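Local coordinates for protein ribonucleoside-diphosphate reductase subunit beta (PDB 4N83) that binds a dimanganese centre and probably acts as the radical-generating subunit of a class Ib ribonucleotide reductase, which makes deoxyribonucleotides from ribonucleotides, at residues D40-D43 with W44-S48; V243-T246 with E247-K250; R34-L37 with S38-L41; S115-D118 with E119-W123. All blocks are in the same frame, centred on the assembly; numbering follows the deposited sequence.

Contact 1 of 4, residues D40-D43 with W44-S48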
ATOM      1  N   ASP A  40      25.570  10.616  11.405  1.00108.41           N
ATOM      2  CA  ASP A  40      25.151  10.830  12.796  1.00108.58           C
ATOM      3  C   ASP A  40      25.875   9.925  13.795  1.00109.53           C
ATOM      4  O   ASP A  40      25.574   9.956  14.990  1.00109.62           O
ATOM      5  CB  ASP A  40      23.638  10.638  12.926  1.00107.83           C
ATOM      6  CG  ASP A  40      22.855  11.735  12.240  1.00107.23           C
ATOM      7  OD1 ASP A  40      23.384  12.338  11.281  1.00107.30           O
ATOM      8  OD2 ASP A  40      21.710  11.998  12.659  1.00107.19           O
ATOM      9  N   LEU A  41      26.830   9.131  13.313  1.00109.78           N
ATOM     10  CA  LEU A  41      27.660   8.304  14.193  1.00110.69           C
ATOM     11  C   LEU A  41      28.637   9.143  15.019  1.00111.56           C
ATOM     12  O   LEU A  41      29.143   8.676  16.039  1.00112.56           O
ATOM     13  CB  LEU A  41      28.431   7.253  13.385  1.00111.50           C
ATOM     14  CG  LEU A  41      27.602   6.069  12.881  1.00111.13           C
ATOM     15  CD1 LEU A  41      28.375   5.266  11.843  1.00111.38           C
ATOM     16  CD2 LEU A  41      27.172   5.177  14.037  1.00111.40           C
ATOM     17  N   ASP A  42      28.899  10.371  14.576  1.00110.98           N
ATOM     18  CA  ASP A  42      29.768  11.292  15.308  1.00111.41           C
ATOM     19  C   ASP A  42      29.092  11.812  16.579  1.00111.54           C
ATOM     20  O   ASP A  42      29.736  11.926  17.621  1.00113.09           O
ATOM     21  CB  ASP A  42      30.178  12.466  14.411  1.00110.63           C
ATOM     22  CG  ASP A  42      31.375  13.225  14.950  1.00111.46           C
ATOM     23  OD1 ASP A  42      31.273  14.459  15.114  1.00110.93           O
ATOM     24  OD2 ASP A  42      32.419  12.591  15.213  1.00111.88           O
ATOM     25  N   ASP A  43      27.797  12.121  16.486  1.00110.32           N
ATOM     26  CA  ASP A  43      27.021  12.630  17.628  1.00110.26           C
ATOM     27  C   ASP A  43      26.336  11.520  18.431  1.00110.16           C
ATOM     28  O   ASP A  43      26.020  11.710  19.607  1.00109.48           O
ATOM     29  CB  ASP A  43      25.975  13.647  17.154  1.00108.65           C
ATOM     30  CG  ASP A  43      26.571  15.015  16.881  1.00108.51           C
ATOM     31  OD1 ASP A  43      26.966  15.694  17.853  1.00108.96           O
ATOM     32  OD2 ASP A  43      26.640  15.414  15.701  1.00107.20           O
ATOM     33  N   TRP A  44      26.100  10.375  17.793  1.00110.35           N
ATOM     34  CA  TRP A  44      25.507   9.216  18.464  1.00111.71           C
ATOM     35  C   TRP A  44      26.453   8.640  19.518  1.00114.16           C
ATOM     36  O   TRP A  44      26.029   8.326  20.632  1.00114.69           O
ATOM     37  CB  TRP A  44      25.130   8.136  17.440  1.00111.39           C
ATOM     38  CG  TRP A  44      24.804   6.792  18.036  1.00111.91           C
ATOM     39  CD1 TRP A  44      25.461   5.616  17.812  1.00112.10           C
ATOM     40  CD2 TRP A  44      23.743   6.489  18.953  1.00111.89           C
ATOM     41  NE1 TRP A  44      24.874   4.600  18.528  1.00112.62           N
ATOM     42  CE2 TRP A  44      23.819   5.109  19.238  1.00112.36           C
ATOM     43  CE3 TRP A  44      22.735   7.250  19.558  1.00111.26           C
ATOM     44  CZ2 TRP A  44      22.927   4.473  20.106  1.00112.35           C
ATOM     45  CZ3 TRP A  44      21.850   6.617  20.421  1.00111.12           C
ATOM     46  CH2 TRP A  44      21.951   5.242  20.685  1.00111.77           C
ATOM     47  N   ARG A  45      27.732   8.511  19.162  1.00116.03           N
ATOM     48  CA  ARG A  45      28.742   7.966  20.076  1.00118.13           C
ATOM     49  C   ARG A  45      29.101   8.927  21.218  1.00119.04           C
ATOM     50  O   ARG A  45      29.738   8.518  22.189  1.00120.25           O
ATOM     51  CB  ARG A  45      30.005   7.542  19.308  1.00119.36           C
ATOM     52  CG  ARG A  45      30.852   8.685  18.767  1.00120.55           C
ATOM     53  CD  ARG A  45      31.874   8.190  17.755  1.00121.07           C
ATOM     54  NE  ARG A  45      32.640   9.290  17.165  1.00121.75           N
ATOM     55  CZ  ARG A  45      33.694   9.880  17.731  1.00122.74           C
ATOM     56  NH1 ARG A  45      34.144   9.492  18.922  1.00123.85           N
ATOM     57  NH2 ARG A  45      34.307  10.874  17.095  1.00122.70           N
ATOM     58  N   LYS A  46      28.694  10.192  21.102  1.00118.71           N
ATOM     59  CA  LYS A  46      28.833  11.164  22.191  1.00119.88           C
ATOM     60  C   LYS A  46      27.597  11.142  23.098  1.00119.00           C
ATOM     61  O   LYS A  46      26.948  12.170  23.310  1.00118.16           O
ATOM     62  CB  LYS A  46      29.049  12.575  21.631  1.00120.47           C
ATOM     63  CG  LYS A  46      30.335  12.753  20.842  1.00121.37           C
ATOM     64  CD  LYS A  46      30.433  14.158  20.269  1.00121.18           C
ATOM     65  CE  LYS A  46      31.663  14.323  19.392  1.00122.01           C
ATOM     66  NZ  LYS A  46      31.801  15.716  18.885  1.00122.22           N
ATOM     67  N   LEU A  47      27.277   9.960  23.623  1.00118.41           N
ATOM     68  CA  LEU A  47      26.146   9.773  24.535  1.00117.59           C
ATOM     69  C   LEU A  47      26.481   8.701  25.571  1.00118.03           C
ATOM     70  O   LEU A  47      27.242   7.773  25.292  1.00117.59           O
ATOM     71  CB  LEU A  47      24.886   9.361  23.765  1.00115.74           C
ATOM     72  CG  LEU A  47      24.283  10.345  22.758  1.00114.18           C
ATOM     73  CD1 LEU A  47      23.182   9.661  21.965  1.00112.32           C
ATOM     74  CD2 LEU A  47      23.741  11.595  23.437  1.00114.79           C
ATOM     75  N   SER A  48      25.902   8.831  26.760  1.00118.11           N
ATOM     76  CA  SER A  48      26.124   7.872  27.840  1.00119.31           C
ATOM     77  C   SER A  48      25.246   6.631  27.663  1.00118.54           C
ATOM     78  O   SER A  48      24.414   6.574  26.756  1.00116.04           O
ATOM     79  CB  SER A  48      25.833   8.529  29.192  1.00120.41           C
ATOM     80  OG  SER A  48      24.506   9.025  29.243  1.00119.23           O
TER

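Contact 2 of 4, residues V243-T246 with E247-K250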
ATOM      1  N   VAL A 243      16.823   9.430  33.107  1.00133.52           N
ATOM      2  CA  VAL A 243      17.264  10.643  32.403  1.00132.50           C
ATOM      3  C   VAL A 243      16.559  11.900  32.929  1.00133.60           C
ATOM      4  O   VAL A 243      17.110  13.000  32.862  1.00132.77           O
ATOM      5  CB  VAL A 243      17.084  10.537  30.867  1.00129.89           C
ATOM      6  CG1 VAL A 243      18.065   9.526  30.291  1.00129.38           C
ATOM      7  CG2 VAL A 243      15.652  10.175  30.488  1.00128.68           C
ATOM      8  N   GLY A 244      15.339  11.728  33.436  1.00135.20           N
ATOM      9  CA  GLY A 244      14.625  12.790  34.144  1.00136.33           C
ATOM     10  C   GLY A 244      13.843  13.750  33.265  1.00135.59           C
ATOM     11  O   GLY A 244      13.872  14.960  33.495  1.00135.86           O
ATOM     12  N   TRP A 245      13.144  13.218  32.263  1.00134.71           N
ATOM     13  CA  TRP A 245      12.231  14.017  31.434  1.00133.18           C
ATOM     14  C   TRP A 245      10.786  13.517  31.565  1.00132.09           C
ATOM     15  O   TRP A 245       9.961  13.768  30.686  1.00130.84           O
ATOM     16  CB  TRP A 245      12.643  13.978  29.954  1.00132.16           C
ATOM     17  CG  TRP A 245      14.107  14.192  29.685  1.00133.55           C
ATOM     18  CD1 TRP A 245      14.965  15.001  30.373  1.00134.97           C
ATOM     19  CD2 TRP A 245      14.875  13.606  28.623  1.00133.66           C
ATOM     20  NE1 TRP A 245      16.222  14.939  29.820  1.00135.30           N
ATOM     21  CE2 TRP A 245      16.194  14.094  28.743  1.00134.39           C
ATOM     22  CE3 TRP A 245      14.576  12.711  27.586  1.00132.86           C
ATOM     23  CZ2 TRP A 245      17.215  13.717  27.865  1.00134.21           C
ATOM     24  CZ3 TRP A 245      15.592  12.337  26.714  1.00132.31           C
ATOM     25  CH2 TRP A 245      16.895  12.840  26.860  1.00133.11           C
ATOM     26  N   THR A 246      10.484  12.826  32.665  1.00131.99           N
ATOM     27  CA  THR A 246       9.182  12.175  32.854  1.00130.53           C
ATOM     28  C   THR A 246       8.013  13.157  32.794  1.00129.56           C
ATOM     29  O   THR A 246       7.022  12.902  32.111  1.00127.41           O
ATOM     30  CB  THR A 246       9.127  11.427  34.201  1.00132.29           C
ATOM     31  OG1 THR A 246      10.199  10.480  34.270  1.00131.85           O
ATOM     32  CG2 THR A 246       7.803  10.695  34.371  1.00132.39           C
ATOM     33  N   GLU A 247       8.133  14.269  33.512  1.00130.47           N
ATOM     34  CA  GLU A 247       7.060  15.263  33.579  1.00131.39           C
ATOM     35  C   GLU A 247       6.914  16.077  32.290  1.00130.89           C
ATOM     36  O   GLU A 247       5.845  16.628  32.026  1.00130.07           O
ATOM     37  CB  GLU A 247       7.275  16.202  34.772  1.00132.85           C
ATOM     38  CG  GLU A 247       7.193  15.514  36.128  1.00135.18           C
ATOM     39  CD  GLU A 247       5.838  14.880  36.400  1.00135.85           C
ATOM     40  OE1 GLU A 247       4.820  15.372  35.868  1.00135.22           O
ATOM     41  OE2 GLU A 247       5.790  13.885  37.154  1.00137.08           O
ATOM     42  N   GLU A 248       7.981  16.153  31.496  1.00131.98           N
ATOM     43  CA  GLU A 248       7.933  16.838  30.201  1.00131.85           C
ATOM     44  C   GLU A 248       7.205  16.006  29.143  1.00132.29           C
ATOM     45  O   GLU A 248       6.491  16.557  28.303  1.00131.95           O
ATOM     46  CB  GLU A 248       9.344  17.174  29.712  1.00131.49           C
ATOM     47  CG  GLU A 248      10.059  18.219  30.550  1.00132.63           C
ATOM     48  CD  GLU A 248      11.428  18.567  29.999  1.00132.10           C
ATOM     49  OE1 GLU A 248      11.685  19.764  29.752  1.00131.24           O
ATOM     50  OE2 GLU A 248      12.246  17.642  29.805  1.00132.62           O
ATOM     51  N   VAL A 249       7.398  14.688  29.181  1.00134.17           N
ATOM     52  CA  VAL A 249       6.709  13.769  28.265  1.00133.54           C
ATOM     53  C   VAL A 249       5.211  13.722  28.582  1.00133.74           C
ATOM     54  O   VAL A 249       4.382  13.612  27.677  1.00132.83           O
ATOM     55  CB  VAL A 249       7.308  12.342  28.325  1.00133.99           C
ATOM     56  CG1 VAL A 249       6.480  11.363  27.500  1.00133.07           C
ATOM     57  CG2 VAL A 249       8.751  12.347  27.840  1.00133.76           C
ATOM     58  N   LYS A 250       4.879  13.805  29.869  1.00135.02           N
ATOM     59  CA  LYS A 250       3.486  13.893  30.307  1.00134.76           C
ATOM     60  C   LYS A 250       2.824  15.180  29.807  1.00133.50           C
ATOM     61  O   LYS A 250       1.652  15.171  29.425  1.00133.31           O
ATOM     62  CB  LYS A 250       3.399  13.806  31.834  1.00136.39           C
ATOM     63  CG  LYS A 250       3.712  12.424  32.384  1.00137.38           C
ATOM     64  CD  LYS A 250       3.865  12.438  33.896  1.00139.18           C
ATOM     65  CE  LYS A 250       4.070  11.035  34.441  1.00140.14           C
ATOM     66  NZ  LYS A 250       4.203  11.028  35.924  1.00142.53           N
TER

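Contact 3 of 4, residues R34-L37 with S38-L41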
ATOM      1  N   ARG A  34      17.432   6.724   1.270  1.00 93.49           N
ATOM      2  CA  ARG A  34      17.933   8.020   0.795  1.00 94.95           C
ATOM      3  C   ARG A  34      18.739   8.749   1.872  1.00 96.29           C
ATOM      4  O   ARG A  34      19.786   9.331   1.584  1.00 97.53           O
ATOM      5  CB  ARG A  34      16.773   8.918   0.354  1.00 94.76           C
ATOM      6  CG  ARG A  34      15.928   8.364  -0.781  1.00 95.34           C
ATOM      7  CD  ARG A  34      14.725   9.258  -1.039  1.00 95.68           C
ATOM      8  NE  ARG A  34      13.852   8.733  -2.087  1.00 96.57           N
ATOM      9  CZ  ARG A  34      12.733   9.321  -2.510  1.00 96.33           C
ATOM     10  NH1 ARG A  34      12.325  10.471  -1.979  1.00 95.35           N
ATOM     11  NH2 ARG A  34      12.012   8.756  -3.473  1.00 96.57           N
ATOM     12  N   ILE A  35      18.241   8.714   3.108  1.00 96.32           N
ATOM     13  CA  ILE A  35      18.833   9.463   4.221  1.00 96.90           C
ATOM     14  C   ILE A  35      20.178   8.859   4.647  1.00 98.57           C
ATOM     15  O   ILE A  35      20.258   7.657   4.901  1.00 98.26           O
ATOM     16  CB  ILE A  35      17.875   9.498   5.436  1.00 96.28           C
ATOM     17  CG1 ILE A  35      16.602  10.279   5.088  1.00 95.40           C
ATOM     18  CG2 ILE A  35      18.554  10.123   6.649  1.00 96.71           C
ATOM     19  CD1 ILE A  35      15.452  10.048   6.045  1.00 94.99           C
ATOM     20  N   PRO A  36      21.236   9.693   4.730  1.00101.04           N
ATOM     21  CA  PRO A  36      22.548   9.219   5.177  1.00102.57           C
ATOM     22  C   PRO A  36      22.665   9.174   6.705  1.00103.44           C
ATOM     23  O   PRO A  36      22.916  10.196   7.342  1.00103.82           O
ATOM     24  CB  PRO A  36      23.508  10.255   4.587  1.00103.05           C
ATOM     25  CG  PRO A  36      22.715  11.515   4.544  1.00102.16           C
ATOM     26  CD  PRO A  36      21.275  11.119   4.345  1.00101.07           C
ATOM     27  N   LEU A  37      22.489   7.987   7.278  1.00104.35           N
ATOM     28  CA  LEU A  37      22.504   7.813   8.733  1.00105.66           C
ATOM     29  C   LEU A  37      23.918   7.713   9.317  1.00107.03           C
ATOM     30  O   LEU A  37      24.108   7.909  10.520  1.00106.97           O
ATOM     31  CB  LEU A  37      21.690   6.572   9.121  1.00105.68           C
ATOM     32  CG  LEU A  37      20.184   6.685   8.854  1.00104.67           C
ATOM     33  CD1 LEU A  37      19.548   5.313   8.694  1.00104.49           C
ATOM     34  CD2 LEU A  37      19.497   7.473   9.960  1.00104.14           C
ATOM     35  N   SER A  38      24.902   7.412   8.468  1.00107.79           N
ATOM     36  CA  SER A  38      26.292   7.248   8.906  1.00109.42           C
ATOM     37  C   SER A  38      26.938   8.553   9.386  1.00109.89           C
ATOM     38  O   SER A  38      27.914   8.521  10.139  1.00111.29           O
ATOM     39  CB  SER A  38      27.139   6.647   7.779  1.00110.34           C
ATOM     40  OG  SER A  38      27.216   7.526   6.670  1.00110.60           O
ATOM     41  N   ASN A  39      26.393   9.691   8.952  1.00108.68           N
ATOM     42  CA  ASN A  39      26.888  11.004   9.377  1.00108.17           C
ATOM     43  C   ASN A  39      26.504  11.365  10.817  1.00108.49           C
ATOM     44  O   ASN A  39      27.050  12.316  11.377  1.00109.31           O
ATOM     45  CB  ASN A  39      26.389  12.104   8.430  1.00106.47           C
ATOM     46  CG  ASN A  39      26.814  11.883   6.984  1.00105.77           C
ATOM     47  OD1 ASN A  39      26.162  12.371   6.062  1.00104.31           O
ATOM     48  ND2 ASN A  39      27.904  11.149   6.781  1.00106.02           N
ATOM     49  N   ASP A  40      25.570  10.616  11.405  1.00108.41           N
ATOM     50  CA  ASP A  40      25.151  10.830  12.796  1.00108.58           C
ATOM     51  C   ASP A  40      25.875   9.925  13.795  1.00109.53           C
ATOM     52  O   ASP A  40      25.574   9.956  14.990  1.00109.62           O
ATOM     53  CB  ASP A  40      23.638  10.638  12.926  1.00107.83           C
ATOM     54  CG  ASP A  40      22.855  11.735  12.240  1.00107.23           C
ATOM     55  OD1 ASP A  40      23.384  12.338  11.281  1.00107.30           O
ATOM     56  OD2 ASP A  40      21.710  11.998  12.659  1.00107.19           O
ATOM     57  N   LEU A  41      26.830   9.131  13.313  1.00109.78           N
ATOM     58  CA  LEU A  41      27.660   8.304  14.193  1.00110.69           C
ATOM     59  C   LEU A  41      28.637   9.143  15.019  1.00111.56           C
ATOM     60  O   LEU A  41      29.143   8.676  16.039  1.00112.56           O
ATOM     61  CB  LEU A  41      28.431   7.253  13.385  1.00111.50           C
ATOM     62  CG  LEU A  41      27.602   6.069  12.881  1.00111.13           C
ATOM     63  CD1 LEU A  41      28.375   5.266  11.843  1.00111.38           C
ATOM     64  CD2 LEU A  41      27.172   5.177  14.037  1.00111.40           C
TER

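Contact 4 of 4, residues S115-D118 with E119-W123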
ATOM      1  N   SER A 115      24.110  -7.853  17.751  1.00115.65           N
ATOM      2  CA  SER A 115      23.552  -8.380  19.001  1.00117.19           C
ATOM      3  C   SER A 115      22.795  -7.321  19.809  1.00117.23           C
ATOM      4  O   SER A 115      21.868  -7.656  20.547  1.00117.54           O
ATOM      5  CB  SER A 115      24.653  -9.012  19.857  1.00118.41           C
ATOM      6  OG  SER A 115      25.756  -8.134  19.998  1.00118.66           O
ATOM      7  N   GLU A 116      23.193  -6.056  19.677  1.00117.10           N
ATOM      8  CA  GLU A 116      22.468  -4.947  20.313  1.00117.34           C
ATOM      9  C   GLU A 116      21.049  -4.802  19.757  1.00117.05           C
ATOM     10  O   GLU A 116      20.138  -4.392  20.477  1.00117.41           O
ATOM     11  CB  GLU A 116      23.219  -3.621  20.147  1.00116.54           C
ATOM     12  CG  GLU A 116      24.256  -3.342  21.225  1.00117.89           C
ATOM     13  CD  GLU A 116      24.832  -1.939  21.134  1.00117.30           C
ATOM     14  OE1 GLU A 116      25.080  -1.463  20.004  1.00115.62           O
ATOM     15  OE2 GLU A 116      25.042  -1.310  22.192  1.00117.61           O
ATOM     16  N   ILE A 117      20.875  -5.134  18.479  1.00116.28           N
ATOM     17  CA  ILE A 117      19.561  -5.078  17.834  1.00115.59           C
ATOM     18  C   ILE A 117      18.680  -6.222  18.340  1.00116.11           C
ATOM     19  O   ILE A 117      17.492  -6.025  18.601  1.00116.23           O
ATOM     20  CB  ILE A 117      19.673  -5.132  16.294  1.00115.14           C
ATOM     21  CG1 ILE A 117      20.490  -3.942  15.774  1.00114.28           C
ATOM     22  CG2 ILE A 117      18.287  -5.110  15.656  1.00114.62           C
ATOM     23  CD1 ILE A 117      21.090  -4.156  14.401  1.00113.61           C
ATOM     24  N   ASP A 118      19.267  -7.409  18.481  1.00116.59           N
ATOM     25  CA  ASP A 118      18.571  -8.559  19.069  1.00117.27           C
ATOM     26  C   ASP A 118      18.074  -8.248  20.483  1.00118.69           C
ATOM     27  O   ASP A 118      16.981  -8.666  20.867  1.00118.71           O
ATOM     28  CB  ASP A 118      19.487  -9.788  19.112  1.00118.12           C
ATOM     29  CG  ASP A 118      19.767 -10.362  17.735  1.00117.21           C
ATOM     30  OD1 ASP A 118      18.805 -10.585  16.972  1.00116.14           O
ATOM     31  OD2 ASP A 118      20.952 -10.606  17.421  1.00117.32           O
ATOM     32  N   GLU A 119      18.886  -7.517  21.245  1.00119.86           N
ATOM     33  CA  GLU A 119      18.535  -7.118  22.612  1.00122.07           C
ATOM     34  C   GLU A 119      17.335  -6.170  22.664  1.00122.01           C
ATOM     35  O   GLU A 119      16.480  -6.299  23.542  1.00123.61           O
ATOM     36  CB  GLU A 119      19.733  -6.466  23.313  1.00122.97           C
ATOM     37  CG  GLU A 119      20.791  -7.455  23.782  1.00125.11           C
ATOM     38  CD  GLU A 119      21.900  -6.798  24.584  1.00126.17           C
ATOM     39  OE1 GLU A 119      22.287  -5.656  24.254  1.00125.29           O
ATOM     40  OE2 GLU A 119      22.390  -7.429  25.544  1.00127.39           O
ATOM     41  N   ILE A 120      17.278  -5.222  21.732  1.00120.60           N
ATOM     42  CA  ILE A 120      16.188  -4.247  21.690  1.00119.91           C
ATOM     43  C   ILE A 120      14.869  -4.916  21.305  1.00119.58           C
ATOM     44  O   ILE A 120      13.863  -4.752  21.998  1.00119.10           O
ATOM     45  CB  ILE A 120      16.500  -3.087  20.718  1.00119.30           C
ATOM     46  CG1 ILE A 120      17.666  -2.249  21.256  1.00119.94           C
ATOM     47  CG2 ILE A 120      15.276  -2.198  20.519  1.00118.47           C
ATOM     48  CD1 ILE A 120      18.339  -1.384  20.212  1.00119.13           C
ATOM     49  N   PHE A 121      14.881  -5.671  20.208  1.00119.50           N
ATOM     50  CA  PHE A 121      13.676  -6.363  19.731  1.00120.04           C
ATOM     51  C   PHE A 121      13.138  -7.374  20.747  1.00121.30           C
ATOM     52  O   PHE A 121      11.924  -7.550  20.864  1.00121.70           O
ATOM     53  CB  PHE A 121      13.930  -7.056  18.381  1.00119.68           C
ATOM     54  CG  PHE A 121      13.792  -6.141  17.194  1.00118.35           C
ATOM     55  CD1 PHE A 121      12.537  -5.722  16.769  1.00117.64           C
ATOM     56  CD2 PHE A 121      14.911  -5.699  16.500  1.00118.13           C
ATOM     57  CE1 PHE A 121      12.403  -4.878  15.679  1.00116.62           C
ATOM     58  CE2 PHE A 121      14.783  -4.854  15.407  1.00116.84           C
ATOM     59  CZ  PHE A 121      13.527  -4.444  14.996  1.00116.09           C
ATOM     60  N   ALA A 122      14.039  -8.027  21.477  1.00121.75           N
ATOM     61  CA  ALA A 122      13.652  -8.991  22.507  1.00122.97           C
ATOM     62  C   ALA A 122      12.836  -8.340  23.627  1.00123.38           C
ATOM     63  O   ALA A 122      11.856  -8.916  24.100  1.00124.35           O
ATOM     64  CB  ALA A 122      14.885  -9.671  23.084  1.00124.13           C
ATOM     65  N   TRP A 123      13.244  -7.140  24.037  1.00122.76           N
ATOM     66  CA  TRP A 123      12.577  -6.416  25.125  1.00123.59           C
ATOM     67  C   TRP A 123      11.214  -5.850  24.715  1.00122.79           C
ATOM     68  O   TRP A 123      10.267  -5.875  25.505  1.00122.90           O
ATOM     69  CB  TRP A 123      13.478  -5.287  25.642  1.00122.92           C
ATOM     70  CG  TRP A 123      12.827  -4.410  26.668  1.00123.39           C
ATOM     71  CD1 TRP A 123      12.642  -4.691  27.990  1.00125.51           C
ATOM     72  CD2 TRP A 123      12.277  -3.104  26.454  1.00122.47           C
ATOM     73  NE1 TRP A 123      12.009  -3.642  28.613  1.00125.66           N
ATOM     74  CE2 TRP A 123      11.773  -2.654  27.693  1.00123.49           C
ATOM     75  CE3 TRP A 123      12.159  -2.272  25.334  1.00120.91           C
ATOM     76  CZ2 TRP A 123      11.164  -1.407  27.845  1.00122.71           C
ATOM     77  CZ3 TRP A 123      11.549  -1.034  25.485  1.00120.20           C
ATOM     78  CH2 TRP A 123      11.061  -0.613  26.732  1.00121.26           C
TER

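Contact 1 of 4, residues D40-D43 with W44-S48
The indole of Trp44 is approached obliquely by Leu41, whose methyl CD2 lies 4.2 Å from Trp44 CD1, and the cationic chain of Lys52 adds a cation-pi contact to the same ring. The guanidinium of Arg45 is met by oxygens instead: the carbonyl O of Leu41 sits at its edge, close to the plane, while the carboxylate of Asp42 comes in at a slant. Arg45 NH2 bonds Asp42 OD2 at 3.2 Å in a salt bridge, the oxygen lying 27° out of the guanidinium plane and being met nearly along its own C-O direction; the two planes are 59° apart. With chi1 at 71°, CG of Arg45 stands between its backbone N and carbonyl carbon, and rests 3.2 Å from Leu41 O. The contact spans the short helix 41-44 and the loop that leads on to helix 49-78. Its backbone bonds loosen along the chain: Trp44 N to Asp40 O is 2.9 Å, whereas Arg45 N to Leu41 O and Lys46 N to Asp43 O are weak. Lys46 then centres an inverse gamma turn. Its extended chain runs alongside Asp42, passing Asp42 O with CG at 3.4 Å, and leaves NZ 4.0 Å from Asp42 OD1, opposite charges near each other but beyond salt-bridge distance. Inward, Trp44 packs on Leu111 of helix 84-111 and Val55 of helix 49-78.

Contact 2 of 4, residues V243-T246 with E247-K250
Backbone bonds between Trp245 and Val249, and between Thr246 and Lys250, form the frame of this contact. Val249 N reaches Trp245 O at 3.1 Å, nearly along the C=O axis, and Glu248 N adds a weak second bond to that oxygen. Val249 CG2 also comes up to it, a carbon-oxygen approach of 3.4 Å to Trp245 O. Lys250 N meets Thr246 O at 3.2 Å. Carbon-carbon contact follows the same spacing: Thr246 CG2, anti to the backbone N while OG1 takes chi1 -56°, lies beside the extended Lys250 chain, 3.7 Å from its CE. The charged groups are paired largely beyond the turn. Lys250 NZ has its main salt bridge with Glu237 of helix 211-240; a long one to Glu247 OE2, 3.5 Å away, carries only a weak hydrogen bond. Glu248 OE1 is bonded to Asn278, while OE2 slants toward the indole of Trp245, 3.7 Å from its CB, with carboxylate and ring planes 57° apart. Val243 CG2 lies over one face of that indole, toward its rim, and Tyr170 meets the ring as well. Trp245 occupies the N-cap position, and its carbonyl opens the i to i+4 ladder characteristic of the first turn of an alpha-helix, here helix 246-263.

Contact 3 of 4, residues R34-L37 with S38-L41
Leu37 and Asp40 close the compact half of this turn, and Pro36 with Asn39 forms its looser, outward half. On the compact side Asp40 N donates to Leu37 O at 3.2 Å with an N-H...O angle of 157°. The donor stands well above the carbonyl plane, 57° out of it, so the bond is fairly straight at the hydrogen yet does not use a lone pair of the oxygen. The next rung, Leu41 N to Ser38 O, is weak. This i to i+3 pattern belongs to the 3-10 segment 38-40, which carries the chain from the loop at Pro36 into helix 41-44. Beside the bond, CB of Asp40 lies 3.7 Å from Leu37 O. The Leu37 side chain turns from the other segment and is buried against Ser106 and Thr110 of helix 84-111.

Across the turn the touch is slighter. With chi1 at -59°, CG of Asn39 sits beside its own backbone N, and the Asn39 and Pro36 side chains cross obliquely, with OD1 3.7 Å from Pro36 CB and 3.9 Å from Pro36 CG. These are carbon-oxygen contacts without a hydrogen bond, between two exposed residues, and Ser38 next to them is exposed as well.

The exposed half thus offers carbon-oxygen touches, whereas the buried half holds a carboxylate with two partners: Asp40 OD2 is engaged by Val180 N and OD1 more weakly by Asn179, at the start of helix 178-206. Two such N-H partners at a helix N-terminus would be expected to favour the charged carboxylate.

Contact 4 of 4, residues S115-D118 with E119-W123
Ile117 and Phe121, one turn apart on helix 114-124, run side by side and point the same way. From the backbone outward, Phe121 CB lies 3.7 Å from Ile117 O, the oxygen that also takes the straight N-H bond of Phe121 N at 3.1 Å. Its CG, beside the backbone N at chi1 -83°, is 4.0 Å from Ile117 O. At CD2 the ring edge meets two things: Ile117 O, near the ring plane at 3.3 Å, and Ile117 CG2 at 3.5 Å. Further out, CE2 keeps to the same methyl, again at 3.5 Å; CG2 lies in the plane of the phenyl, at its edge rather than over a face. Asn9 of the second subunit also packs on Phe121, and Asn11 of that subunit on Ile117.

Further backbone bonds of the same i to i+4 kind join Glu119 to Ser115, Ile120 to Glu116 and Ala122 to Asp118. On the more exposed side of the helix, Glu119 CG lies against Ser115 O at 3.4 Å. The regular i to i+4 bonding is that of an alpha-helix, here in a ferritin-like, all-helical fold, with Phe121 at the subunit interface and its side chain about 6 Å from that of Tyr104, the predicted active-site tyrosine.

How the contacts relate
Three of the contacts lie at helix ends and turns; contact 4 runs along a helix. Contacts 3 and 1 form one continuous path, sharing Asp40 and Leu41, with centres 12 Å apart: the 3-10 turn runs into helix 41-44, and both touch helix 84-111 through Thr110. Contact 4 lies nearby without touching, its nearest atoms about 6 Å from contact 1 and about 9 Å from contact 3. Contact 2, near helix 49-78 through Leu54, comes within about 7 Å of contact 1 at the nearest atoms. Contacts 3 and 4 both approach Tyr104, through Leu37 (side chains about 9 Å apart) and, more closely, Phe121; contacts 1 and 2 are remote from the metal site.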